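PDB 4BG2: PatF from Prochloron didemni, which probably acts as a prenyltransferase-type protein in the biosynthesis of patellamides, cyclic peptides of the cyanobactin class. Local coordinates for residues 85-90 and 178-183; 107-112 and 150-155; 121-126 and 132-137; 138-141 and 145-148; 166-171 and 190-195. All coordinates share one frame; numbering follows the deposited sequence.

The five contacts sample a closed antiparallel barrel and the helices packed round it. Contact 3 pairs barrel strands 116-124 and 133-140. Contact 1, its centre about 8 Å from that of contact 3, sets helix 79-91 against strand 173-181, the next neighbour of 133-140. Contact 4 follows strand 133-140 into helix 147-157, the helix that contact 2 joins to helix 101-110; the centres of contacts 2 and 4 lie about 9 Å apart. Contact 5 places helix 163-172 on strand 186-194, and R171 ties it to contact 4 by salt bridges. The chain alternates between barrel strands and outer helices, so segments far apart in sequence meet on one sheet, consistent with a prenyltransferase barrel.

Contact 1 (85-90 and 178-183); sequences KLLDKI and FELFFD
I90 and F182 meet where helix 79-91 lies against the outer wall of a closed antiparallel barrel, the PT-barrel architecture in which helices surround the strands. F182 sits just past the end of strand 173-181, and its side chain can be followed outward. At CB the chain turns so that CG stands anti to the carbonyl carbon (chi1 -62°), and the small second torsion (chi2 -13°) brings the ring plane close to the CA-CB bond. Along the ring, F182 CD1 is 4.2 Å from I90 CG2. F182 CE1 comes nearer, at 3.6 Å from the same I90 CG2, and F182 CZ is almost as close at 3.7 Å from it. One methyl, I90 CG2, therefore meets three neighbouring ring atoms obliquely, with the two side chains crossing at about a right angle. I90 also packs on V134 and V96, and F182 on I98, which places the pair between helix, sheet and loop. The backbone of F182 bonds to S132 and R97, fixing the root of the ring. One helical turn earlier, L87 reaches L180 with a terminal methyl; L180 points toward the helix, and its backbone is paired with V134 of the adjoining strand. All four side chains are buried and no hydrogen bond links the two segments. The second point of touch is methyl to methyl, L87 CD2 to L180 CD2 at 3.8 Å.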
# COMPACT_ATOMS: atom_id res chain seq x y z
N LYS A 85 -13.35 -12.43 4.35
CA LYS A 85 -14.73 -11.94 4.20
C LYS A 85 -14.89 -11.05 2.98
O LYS A 85 -15.87 -11.14 2.27
CB LYS A 85 -15.15 -11.10 5.40
CG LYS A 85 -15.66 -11.87 6.60
CD LYS A 85 -15.72 -10.91 7.79
CE LYS A 85 -16.73 -11.33 8.84
NZ LYS A 85 -16.48 -12.73 9.28
N LEU A 86 -13.92 -10.15 2.78
CA LEU A 86 -13.97 -9.21 1.66
C LEU A 86 -13.88 -9.94 0.34
O LEU A 86 -14.67 -9.69 -0.58
CB LEU A 86 -12.83 -8.18 1.76
CG LEU A 86 -12.75 -7.15 0.65
CD1 LEU A 86 -14.03 -6.32 0.64
CD2 LEU A 86 -11.52 -6.25 0.81
N LEU A 87 -12.92 -10.86 0.25
CA LEU A 87 -12.74 -11.67 -0.95
C LEU A 87 -14.00 -12.49 -1.26
O LEU A 87 -14.36 -12.61 -2.42
CB LEU A 87 -11.53 -12.58 -0.81
CG LEU A 87 -10.14 -11.91 -0.78
CD1 LEU A 87 -9.09 -12.94 -0.43
CD2 LEU A 87 -9.79 -11.26 -2.10
N ASP A 88 -14.63 -13.06 -0.24
CA ASP A 88 -15.89 -13.81 -0.43
C ASP A 88 -16.98 -12.92 -1.00
O ASP A 88 -17.65 -13.29 -1.95
CB ASP A 88 -16.37 -14.45 0.87
CG ASP A 88 -15.54 -15.66 1.29
OD1 ASP A 88 -14.74 -16.17 0.47
OD2 ASP A 88 -15.68 -16.10 2.46
N LYS A 89 -17.15 -11.73 -0.44
CA LYS A 89 -18.14 -10.81 -0.99
C LYS A 89 -17.84 -10.40 -2.45
O LYS A 89 -18.73 -10.37 -3.30
CB LYS A 89 -18.30 -9.59 -0.07
CG LYS A 89 -18.74 -9.99 1.33
CD LYS A 89 -19.71 -9.04 2.02
CE LYS A 89 -20.70 -9.83 2.86
NZ LYS A 89 -21.77 -8.92 3.33
N ILE A 90 -16.58 -10.18 -2.77
CA ILE A 90 -16.23 -9.74 -4.12
C ILE A 90 -16.36 -10.86 -5.15
O ILE A 90 -16.82 -10.63 -6.26
CB ILE A 90 -14.83 -9.10 -4.11
CG1 ILE A 90 -14.92 -7.76 -3.36
CG2 ILE A 90 -14.29 -8.89 -5.52
CD1 ILE A 90 -13.60 -7.19 -2.92
N PHE A 178 -0.18 -8.33 -2.09
CA PHE A 178 -0.88 -9.26 -2.97
C PHE A 178 -1.97 -8.46 -3.63
O PHE A 178 -2.83 -7.92 -2.93
CB PHE A 178 -1.52 -10.38 -2.13
CG PHE A 178 -0.52 -11.24 -1.45
CD1 PHE A 178 -0.07 -10.92 -0.17
CD2 PHE A 178 -0.03 -12.39 -2.06
CE1 PHE A 178 0.82 -11.74 0.48
CE2 PHE A 178 0.86 -13.22 -1.40
CZ PHE A 178 1.30 -12.88 -0.13
N GLU A 179 -1.91 -8.32 -4.95
CA GLU A 179 -2.93 -7.60 -5.69
C GLU A 179 -3.74 -8.57 -6.50
O GLU A 179 -3.19 -9.32 -7.29
CB GLU A 179 -2.35 -6.50 -6.60
CG GLU A 179 -3.45 -5.64 -7.23
CD GLU A 179 -3.00 -4.23 -7.62
OE1 GLU A 179 -1.80 -4.03 -7.83
OE2 GLU A 179 -3.85 -3.31 -7.66
N LEU A 180 -5.05 -8.55 -6.30
CA LEU A 180 -5.95 -9.49 -6.95
C LEU A 180 -6.92 -8.77 -7.85
O LEU A 180 -7.90 -8.21 -7.38
CB LEU A 180 -6.71 -10.29 -5.90
CG LEU A 180 -5.86 -11.19 -4.98
CD1 LEU A 180 -5.05 -10.38 -3.99
CD2 LEU A 180 -6.75 -12.15 -4.21
N PHE A 181 -6.64 -8.79 -9.14
CA PHE A 181 -7.46 -8.12 -10.11
C PHE A 181 -8.72 -8.93 -10.42
O PHE A 181 -8.72 -10.17 -10.36
CB PHE A 181 -6.69 -7.84 -11.38
CG PHE A 181 -5.55 -6.86 -11.20
CD1 PHE A 181 -5.78 -5.49 -11.29
CD2 PHE A 181 -4.25 -7.31 -11.01
CE1 PHE A 181 -4.73 -4.59 -11.18
CE2 PHE A 181 -3.20 -6.41 -10.90
CZ PHE A 181 -3.45 -5.04 -10.98
N PHE A 182 -9.77 -8.22 -10.81
CA PHE A 182 -11.08 -8.83 -11.01
C PHE A 182 -11.22 -9.57 -12.34
O PHE A 182 -12.22 -10.21 -12.57
CB PHE A 182 -12.19 -7.80 -10.86
CG PHE A 182 -12.25 -7.16 -9.50
CD1 PHE A 182 -11.56 -7.69 -8.43
CD2 PHE A 182 -13.03 -6.06 -9.30
CE1 PHE A 182 -11.62 -7.11 -7.18
CE2 PHE A 182 -13.12 -5.48 -8.05
CZ PHE A 182 -12.41 -6.00 -6.99
N ASP A 183 -10.20 -9.51 -13.19
CA ASP A 183 -10.14 -10.36 -14.38
C ASP A 183 -9.35 -11.65 -14.16
O ASP A 183 -9.09 -12.39 -15.12
CB ASP A 183 -9.51 -9.60 -15.54
CG ASP A 183 -8.08 -9.20 -15.28
OD1 ASP A 183 -7.56 -9.40 -14.15
OD2 ASP A 183 -7.47 -8.63 -16.22

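Contact 2 (107-112 and 150-155); sequences AAAHVN and ARTALV
A109 and H110, near the C-terminal part of helix 101-110, reach across to one residue of helix 147-157, T152. Taken in order along 107-112, A107 packs on L80 and F84 of helix 79-91, so this short helix touches two others. A109 points its methyl toward helix 147-157, where A109 CB lies 4.4 Å from T152 CG2, a loose apolar touch. A109 CB also sits 3.6 Å above the plane of the H110 ring, offset toward its rim, and so lies against one face of the imidazole. H110 then makes the principal contact. With CG anti to the carbonyl carbon (chi1 -62°), the ring extends toward T152, and the two side chains approach from opposite directions. H110 NE2 and T152 OG1 are hydrogen-bonded at 2.7 Å with an angle of 168°, the hydroxyl lying at the ring edge near its plane; either atom could be the donor. T152 CB follows in that plane, 3.4 Å from H110 NE2. The ring also meets F106, with planes inclined at about 55°, and touches E148 and L149, while the backbone oxygen of H110 bonds to W76 NE1. T152 OG1 has a second partner in E148 O of its own helix. The hydroxyl thus links a helix carbonyl to the imidazole, and two bonds, to E148 O and H110 NE2, would restrict its rotation; an almost straight polar bond, more than apolar packing, joins the two helices at this surface site.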
# COMPACT_ATOMS: atom_id res chain seq x y z
N ALA A 107 -1.05 -17.19 3.52
CA ALA A 107 -1.82 -17.17 4.75
C ALA A 107 -1.77 -18.52 5.44
O ALA A 107 -1.54 -18.59 6.65
CB ALA A 107 -3.25 -16.77 4.50
N ALA A 108 -2.00 -19.59 4.68
CA ALA A 108 -1.91 -20.95 5.20
C ALA A 108 -0.53 -21.19 5.76
O ALA A 108 -0.39 -21.65 6.88
CB ALA A 108 -2.21 -21.96 4.09
N ALA A 109 0.51 -20.83 5.01
CA ALA A 109 1.88 -21.09 5.44
C ALA A 109 2.25 -20.38 6.73
O ALA A 109 2.91 -20.95 7.58
CB ALA A 109 2.86 -20.73 4.35
N HIS A 110 1.78 -19.16 6.93
CA HIS A 110 2.32 -18.35 8.02
C HIS A 110 1.30 -17.91 9.05
O HIS A 110 1.58 -17.01 9.84
CB HIS A 110 3.13 -17.20 7.42
CG HIS A 110 4.30 -17.68 6.63
ND1 HIS A 110 5.33 -18.36 7.21
CD2 HIS A 110 4.57 -17.64 5.30
CE1 HIS A 110 6.21 -18.72 6.28
NE2 HIS A 110 5.77 -18.29 5.12
N VAL A 111 0.16 -18.59 9.08
CA VAL A 111 -0.89 -18.31 10.06
C VAL A 111 -0.40 -18.31 11.50
O VAL A 111 -0.78 -17.46 12.26
CB VAL A 111 -2.10 -19.29 9.93
CG1 VAL A 111 -1.71 -20.72 10.24
CG2 VAL A 111 -3.24 -18.82 10.83
N ASN A 112 0.45 -19.27 11.87
CA ASN A 112 1.00 -19.32 13.23
C ASN A 112 2.29 -18.53 13.40
O ASN A 112 2.93 -18.65 14.43
CB ASN A 112 1.27 -20.76 13.63
CG ASN A 112 0.01 -21.60 13.65
OD1 ASN A 112 -1.00 -21.21 14.24
ND2 ASN A 112 0.06 -22.75 12.99
N ALA A 150 9.79 -14.09 3.63
CA ALA A 150 10.24 -13.52 2.37
C ALA A 150 10.49 -14.61 1.35
O ALA A 150 10.22 -14.39 0.17
CB ALA A 150 11.52 -12.71 2.58
N ARG A 151 10.98 -15.78 1.78
CA ARG A 151 11.13 -16.93 0.86
C ARG A 151 9.83 -17.41 0.26
O ARG A 151 9.72 -17.59 -0.94
CB ARG A 151 11.76 -18.14 1.56
CG ARG A 151 13.27 -18.07 1.60
CD ARG A 151 13.89 -19.38 2.04
NE ARG A 151 15.32 -19.26 1.80
CZ ARG A 151 16.18 -18.74 2.66
NH1 ARG A 151 15.78 -18.34 3.87
NH2 ARG A 151 17.47 -18.65 2.33
N THR A 152 8.83 -17.61 1.12
CA THR A 152 7.51 -18.01 0.66
C THR A 152 6.98 -17.02 -0.37
O THR A 152 6.54 -17.43 -1.45
CB THR A 152 6.54 -18.06 1.83
OG1 THR A 152 7.04 -18.95 2.85
CG2 THR A 152 5.16 -18.53 1.36
N ALA A 153 7.05 -15.71 -0.07
CA ALA A 153 6.60 -14.67 -1.02
C ALA A 153 7.37 -14.73 -2.34
O ALA A 153 6.78 -14.64 -3.43
CB ALA A 153 6.73 -13.28 -0.40
N LEU A 154 8.69 -14.89 -2.23
CA LEU A 154 9.56 -14.97 -3.41
C LEU A 154 9.21 -16.16 -4.29
O LEU A 154 9.19 -16.06 -5.51
CB LEU A 154 11.02 -15.07 -2.95
CG LEU A 154 12.14 -14.59 -3.86
CD1 LEU A 154 12.00 -13.13 -4.23
CD2 LEU A 154 13.47 -14.83 -3.16
N VAL A 155 8.94 -17.30 -3.67
CA VAL A 155 8.47 -18.49 -4.40
C VAL A 155 7.13 -18.24 -5.10
O VAL A 155 6.97 -18.58 -6.25
CB VAL A 155 8.30 -19.69 -3.44
CG1 VAL A 155 7.46 -20.79 -4.08
CG2 VAL A 155 9.66 -20.21 -3.03

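Contact 3 (121-126 and 132-137); sequences IGVHLG and SSVMLY
The H124 ring lies beneath the side chain of M135, a selenomethionine. M135 CB stands over one ring face, 3.9 Å from the H124 ring centroid and 21° off the normal, a CH-pi contact; M135 CG is 3.6 Å from H124 CE1. The chi1 of M135 (-178°) carries CG anti to its backbone N, and bends at the next two torsions bring SE obliquely beside the imidazole. Beside them S133 OG comes 3.4 Å from H124 CB. On the other face of the sheet, V123 pairs with V134, and I121 CG2 touches L136 CD2 at 4.0 Å. The backbone ladder sets this register: H124 and S133 form an antiparallel hydrogen-bonded pair, with H124 N to S133 O at 2.9 Å and S133 N to H124 O at 2.8 Å, and M135 N bonds to G122 O. Where the strands end, G126 N donates to S132 OG at 2.7 Å in an almost straight bond (177°). Further out, two carboxylates hold both ring nitrogens: H124 ND1 bonds to E179 OE2 and H124 NE2 to E67 OE2, while E179 OE2 also binds S133 OG. V134 and L136, by contrast, touch helix 79-91. A beta hairpin with helices outside and a polar network within is consistent with the PT barrel, whose interior holds the active site in related prenyltransferases.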
# COMPACT_ATOMS: atom_id res chain seq x y z
N ILE A 121 -6.61 -4.43 4.58
CA ILE A 121 -7.48 -4.72 3.47
C ILE A 121 -7.61 -3.45 2.65
O ILE A 121 -7.63 -2.35 3.17
CB ILE A 121 -8.89 -5.22 3.89
CG1 ILE A 121 -9.55 -4.31 4.89
CG2 ILE A 121 -8.80 -6.64 4.47
CD1 ILE A 121 -11.03 -4.53 5.02
N GLY A 122 -7.76 -3.64 1.36
CA GLY A 122 -7.82 -2.54 0.47
C GLY A 122 -8.43 -2.90 -0.84
O GLY A 122 -8.52 -4.08 -1.20
N VAL A 123 -8.87 -1.85 -1.54
CA VAL A 123 -9.38 -1.95 -2.87
C VAL A 123 -8.78 -0.83 -3.72
O VAL A 123 -8.63 0.31 -3.24
CB VAL A 123 -10.92 -1.83 -2.95
CG1 VAL A 123 -11.57 -3.05 -2.35
CG2 VAL A 123 -11.45 -0.56 -2.29
N HIS A 124 -8.49 -1.15 -4.96
CA HIS A 124 -8.13 -0.17 -5.97
C HIS A 124 -9.11 -0.26 -7.13
O HIS A 124 -9.11 -1.24 -7.89
CB HIS A 124 -6.69 -0.41 -6.49
CG HIS A 124 -5.64 -0.33 -5.42
ND1 HIS A 124 -4.36 -0.79 -5.62
CD2 HIS A 124 -5.67 0.14 -4.16
CE1 HIS A 124 -3.63 -0.58 -4.54
NE2 HIS A 124 -4.42 -0.05 -3.62
N LEU A 125 -9.93 0.77 -7.27
CA LEU A 125 -10.84 0.93 -8.40
C LEU A 125 -10.03 1.27 -9.65
O LEU A 125 -9.21 2.15 -9.60
CB LEU A 125 -11.82 2.09 -8.13
CG LEU A 125 -13.28 2.07 -8.56
CD1 LEU A 125 -13.85 0.67 -8.51
CD2 LEU A 125 -14.10 3.03 -7.70
N GLY A 126 -10.27 0.55 -10.75
CA GLY A 126 -9.69 0.90 -12.04
C GLY A 126 -10.71 1.63 -12.90
O GLY A 126 -11.82 1.90 -12.45
N SER A 132 -10.06 -3.35 -11.74
CA SER A 132 -10.09 -3.06 -10.33
C SER A 132 -9.52 -4.22 -9.58
O SER A 132 -9.38 -5.30 -10.14
CB SER A 132 -11.53 -2.75 -9.90
OG SER A 132 -11.96 -1.57 -10.58
N SER A 133 -9.13 -4.01 -8.33
CA SER A 133 -8.47 -5.05 -7.59
C SER A 133 -8.77 -4.96 -6.12
O SER A 133 -9.19 -3.91 -5.60
CB SER A 133 -6.94 -4.95 -7.81
OG SER A 133 -6.46 -3.72 -7.27
N VAL A 134 -8.52 -6.08 -5.44
CA VAL A 134 -8.36 -6.09 -3.99
C VAL A 134 -6.85 -6.05 -3.73
O VAL A 134 -6.06 -6.69 -4.45
CB VAL A 134 -9.00 -7.34 -3.35
CG1 VAL A 134 -8.61 -7.48 -1.89
CG2 VAL A 134 -10.50 -7.25 -3.43
N MSE A 135 -6.45 -5.26 -2.75
CA MSE A 135 -5.04 -5.09 -2.41
C MSE A 135 -4.89 -5.46 -0.97
O MSE A 135 -5.63 -5.01 -0.10
CB MSE A 135 -4.64 -3.62 -2.62
CG MSE A 135 -3.16 -3.36 -2.34
SE MSE A 135 -2.06 -3.94 -3.87
CE MSE A 135 -0.93 -5.22 -2.93
N LEU A 136 -3.95 -6.35 -0.71
CA LEU A 136 -3.71 -6.84 0.64
C LEU A 136 -2.23 -6.76 0.93
O LEU A 136 -1.42 -7.34 0.22
CB LEU A 136 -4.18 -8.28 0.76
CG LEU A 136 -5.64 -8.56 0.35
CD1 LEU A 136 -5.90 -10.05 0.18
CD2 LEU A 136 -6.63 -8.01 1.35
N TYR A 137 -1.87 -6.08 2.02
CA TYR A 137 -0.48 -5.99 2.40
C TYR A 137 -0.29 -6.75 3.70
O TYR A 137 -1.10 -6.62 4.61
CB TYR A 137 -0.08 -4.52 2.60
CG TYR A 137 0.06 -3.75 1.32
CD1 TYR A 137 1.14 -3.98 0.47
CD2 TYR A 137 -0.86 -2.76 0.96
CE1 TYR A 137 1.30 -3.26 -0.70
CE2 TYR A 137 -0.71 -2.04 -0.23
CZ TYR A 137 0.38 -2.31 -1.04
OH TYR A 137 0.57 -1.62 -2.21

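Contact 4 (138-141 and 145-148)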
# COMPACT_ATOMS: atom_id res chain seq x y z
N ILE A 138 0.80 -7.50 3.79
CA ILE A 138 1.24 -8.10 5.02
C ILE A 138 2.36 -7.21 5.59
O ILE A 138 3.38 -7.00 4.93
CB ILE A 138 1.82 -9.51 4.79
CG1 ILE A 138 0.88 -10.37 3.96
CG2 ILE A 138 2.21 -10.19 6.10
CD1 ILE A 138 -0.40 -10.73 4.64
N HIS A 139 2.19 -6.74 6.81
CA HIS A 139 3.22 -5.96 7.49
C HIS A 139 3.99 -6.82 8.48
O HIS A 139 3.42 -7.37 9.40
CB HIS A 139 2.61 -4.77 8.20
CG HIS A 139 2.08 -3.75 7.26
ND1 HIS A 139 2.91 -2.93 6.52
CD2 HIS A 139 0.82 -3.41 6.92
CE1 HIS A 139 2.17 -2.12 5.78
NE2 HIS A 139 0.90 -2.41 5.99
N ILE A 140 5.30 -6.91 8.25
CA ILE A 140 6.17 -7.81 8.98
C ILE A 140 6.83 -7.03 10.10
O ILE A 140 7.07 -5.83 9.96
CB ILE A 140 7.24 -8.36 8.01
CG1 ILE A 140 6.57 -9.13 6.87
CG2 ILE A 140 8.23 -9.26 8.73
CD1 ILE A 140 7.45 -9.31 5.66
N LYS A 141 7.11 -7.69 11.23
CA LYS A 141 7.76 -7.04 12.36
C LYS A 141 9.18 -6.69 11.95
O LYS A 141 9.91 -7.56 11.47
CB LYS A 141 7.76 -7.94 13.60
CG LYS A 141 6.37 -8.15 14.18
CD LYS A 141 6.42 -8.89 15.51
CE LYS A 141 5.03 -9.13 16.05
NZ LYS A 141 5.04 -10.12 17.17
N ASP A 145 13.98 -11.76 12.40
CA ASP A 145 14.59 -12.37 11.22
C ASP A 145 13.45 -13.04 10.46
O ASP A 145 12.85 -14.00 10.95
CB ASP A 145 15.66 -13.40 11.61
CG ASP A 145 16.15 -14.23 10.42
OD1 ASP A 145 16.05 -13.77 9.26
OD2 ASP A 145 16.65 -15.35 10.65
N THR A 146 13.14 -12.51 9.28
CA THR A 146 11.92 -12.87 8.58
C THR A 146 12.20 -13.44 7.19
O THR A 146 11.34 -13.40 6.31
CB THR A 146 10.97 -11.68 8.51
OG1 THR A 146 11.63 -10.55 7.93
CG2 THR A 146 10.52 -11.31 9.92
N GLU A 147 13.37 -14.05 7.04
CA GLU A 147 13.74 -14.77 5.82
C GLU A 147 12.71 -15.81 5.37
O GLU A 147 12.45 -15.90 4.17
CB GLU A 147 15.10 -15.45 5.95
CG GLU A 147 16.23 -14.55 5.50
CD GLU A 147 17.50 -15.30 5.17
OE1 GLU A 147 17.43 -16.26 4.40
OE2 GLU A 147 18.57 -14.91 5.67
N GLU A 148 12.13 -16.58 6.30
CA GLU A 148 11.15 -17.61 5.89
C GLU A 148 9.87 -17.03 5.26
O GLU A 148 9.31 -17.60 4.32
CB GLU A 148 10.83 -18.59 7.03
CG GLU A 148 9.84 -18.14 8.10
CD GLU A 148 10.47 -17.33 9.22
OE1 GLU A 148 11.22 -16.36 8.92
OE2 GLU A 148 10.20 -17.64 10.41
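The flat peptide carbonyl of K141 borders the methyl of T146, with K141 O 4.1 Å from T146 CG2, beside the closer meeting of I140 and T146. Their place is the connection by which barrel strand 133-140 passes into helix 147-157, part of the outer helical layer of a PT-barrel fold. The rest of the contact is aliphatic. I140 points toward the helix start with CG2 anti to its backbone N, and this branch meets the threonine, I140 CG2 lying 3.7 Å from T146 CB. On the threonine, OG1 takes the position between the backbone N and the carbonyl carbon (chi1 55°), which turns CG2 toward I140. T146 holds the N-cap position, yet its side chain makes no capping bond: OG1 bonds to K204 NZ instead. I140 packs further on T173 and I176 of the adjoining strand, and its backbone pairs with M174. On either side of T146 in sequence, the carboxylates of D145 and E147 form salt bridges to R171, fastening the helix start to helix 163-172. The two methyls I140 CG2 and T146 CG2 are modelled only 3.3 Å apart, so close that the exact value is doubtful.

Contact 5 (166-171 and 190-195)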
# COMPACT_ATOMS: atom_id res chain seq x y z
N THR A 166 18.43 -10.67 -4.63
CA THR A 166 17.81 -11.75 -3.86
C THR A 166 18.06 -11.57 -2.38
O THR A 166 17.13 -11.72 -1.57
CB THR A 166 18.32 -13.13 -4.33
OG1 THR A 166 17.98 -13.30 -5.70
CG2 THR A 166 17.69 -14.27 -3.51
N ARG A 167 19.29 -11.23 -2.02
CA ARG A 167 19.64 -10.98 -0.61
C ARG A 167 18.90 -9.77 -0.04
O ARG A 167 18.45 -9.81 1.09
CB ARG A 167 21.16 -10.81 -0.44
CG ARG A 167 21.96 -12.06 -0.80
CD ARG A 167 21.66 -13.24 0.13
NE ARG A 167 22.11 -12.96 1.50
CZ ARG A 167 21.63 -13.54 2.60
NH1 ARG A 167 20.67 -14.46 2.53
NH2 ARG A 167 22.12 -13.19 3.79
N VAL A 168 18.79 -8.70 -0.81
CA VAL A 168 17.99 -7.56 -0.38
C VAL A 168 16.56 -8.00 -0.09
O VAL A 168 15.99 -7.63 0.94
CB VAL A 168 17.98 -6.42 -1.43
CG1 VAL A 168 17.02 -5.34 -1.02
CG2 VAL A 168 19.39 -5.84 -1.64
N LEU A 169 15.98 -8.78 -0.99
CA LEU A 169 14.59 -9.24 -0.81
C LEU A 169 14.48 -10.21 0.37
O LEU A 169 13.53 -10.14 1.15
CB LEU A 169 14.08 -9.90 -2.10
CG LEU A 169 14.08 -8.99 -3.31
CD1 LEU A 169 13.58 -9.71 -4.55
CD2 LEU A 169 13.25 -7.74 -3.06
N LEU A 170 15.43 -11.13 0.50
CA LEU A 170 15.35 -12.14 1.57
C LEU A 170 15.56 -11.51 2.95
O LEU A 170 14.96 -11.97 3.93
CB LEU A 170 16.38 -13.25 1.35
CG LEU A 170 16.09 -14.33 0.30
CD1 LEU A 170 17.26 -15.30 0.20
CD2 LEU A 170 14.81 -15.08 0.63
N ARG A 171 16.38 -10.46 3.04
CA ARG A 171 16.77 -9.89 4.33
C ARG A 171 15.98 -8.63 4.74
O ARG A 171 15.69 -8.48 5.92
CB ARG A 171 18.26 -9.54 4.34
CG ARG A 171 19.23 -10.71 4.16
CD ARG A 171 19.08 -11.79 5.23
NE ARG A 171 19.01 -11.25 6.59
CZ ARG A 171 18.74 -11.97 7.68
NH1 ARG A 171 18.52 -13.28 7.60
NH2 ARG A 171 18.69 -11.38 8.87
N LEU A 190 7.19 -7.80 -3.43
CA LEU A 190 8.14 -7.88 -2.31
C LEU A 190 8.71 -6.51 -2.00
O LEU A 190 9.22 -5.83 -2.89
CB LEU A 190 9.27 -8.86 -2.58
CG LEU A 190 8.86 -10.28 -2.16
CD1 LEU A 190 8.24 -10.98 -3.35
CD2 LEU A 190 10.03 -11.08 -1.59
N GLY A 191 8.61 -6.12 -0.73
CA GLY A 191 8.78 -4.72 -0.34
C GLY A 191 9.88 -4.53 0.68
O GLY A 191 9.59 -4.33 1.85
N PRO A 192 11.13 -4.63 0.25
CA PRO A 192 12.20 -4.22 1.13
C PRO A 192 12.12 -2.73 1.47
O PRO A 192 11.74 -1.91 0.62
CB PRO A 192 13.47 -4.53 0.32
CG PRO A 192 13.03 -4.47 -1.08
CD PRO A 192 11.65 -5.08 -1.05
N CYS A 193 12.43 -2.41 2.72
CA CYS A 193 12.40 -1.04 3.21
C CYS A 193 13.69 -0.68 3.95
O CYS A 193 14.37 -1.56 4.47
CB CYS A 193 11.24 -0.85 4.16
SG CYS A 193 9.65 -1.04 3.37
N ALA A 194 14.00 0.62 3.98
CA ALA A 194 15.13 1.15 4.78
C ALA A 194 14.72 2.42 5.51
O ALA A 194 14.00 3.23 4.95
CB ALA A 194 16.32 1.43 3.87
N PRO A 195 15.21 2.63 6.74
CA PRO A 195 14.82 3.81 7.55
C PRO A 195 15.30 5.15 6.98
O PRO A 195 16.39 5.19 6.38
CB PRO A 195 15.50 3.54 8.90
CG PRO A 195 16.74 2.78 8.54
CD PRO A 195 16.34 1.89 7.37
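Apolar packing carries the contact of V168 and L169 with P192 and L190. The proline ring meets both helix residues. V168 CG1, anti to its backbone N, is 3.9 Å from P192 CB, the two side chains crossing at about a right angle. L169 comes from the next position on the helix: L169 CD2 touches P192 CD at 3.7 Å and P192 CG at 3.8 Å. The same methyl, L169 CD2, also reaches L190 CB at 4.2 Å, and so bridges the two strand residues that point to the helix. The segments of helix 163-172 and strand 186-194 pass nearly at right angles, 84° between their directions, with axes 7.7 Å apart at their closest, which limits the overlap to this short patch. Backbone bonds hold the strand in the barrel sheet: G191 pairs with M174 and P192 with A232. At the helix, L169 O accepts from T173 OG1 where the chain turns into the next strand. Among the charged groups, R171 takes its partners outside the contact, bonding through NH1 to E147 and D145. Around the patch, L154, F234 and T173 extend the buried layer. With no hydrogen bond or ion pair between the segments, the side-chain contacts are all carbon to carbon, which implies that between these two segments the attachment of helix to barrel wall is hydrophobic.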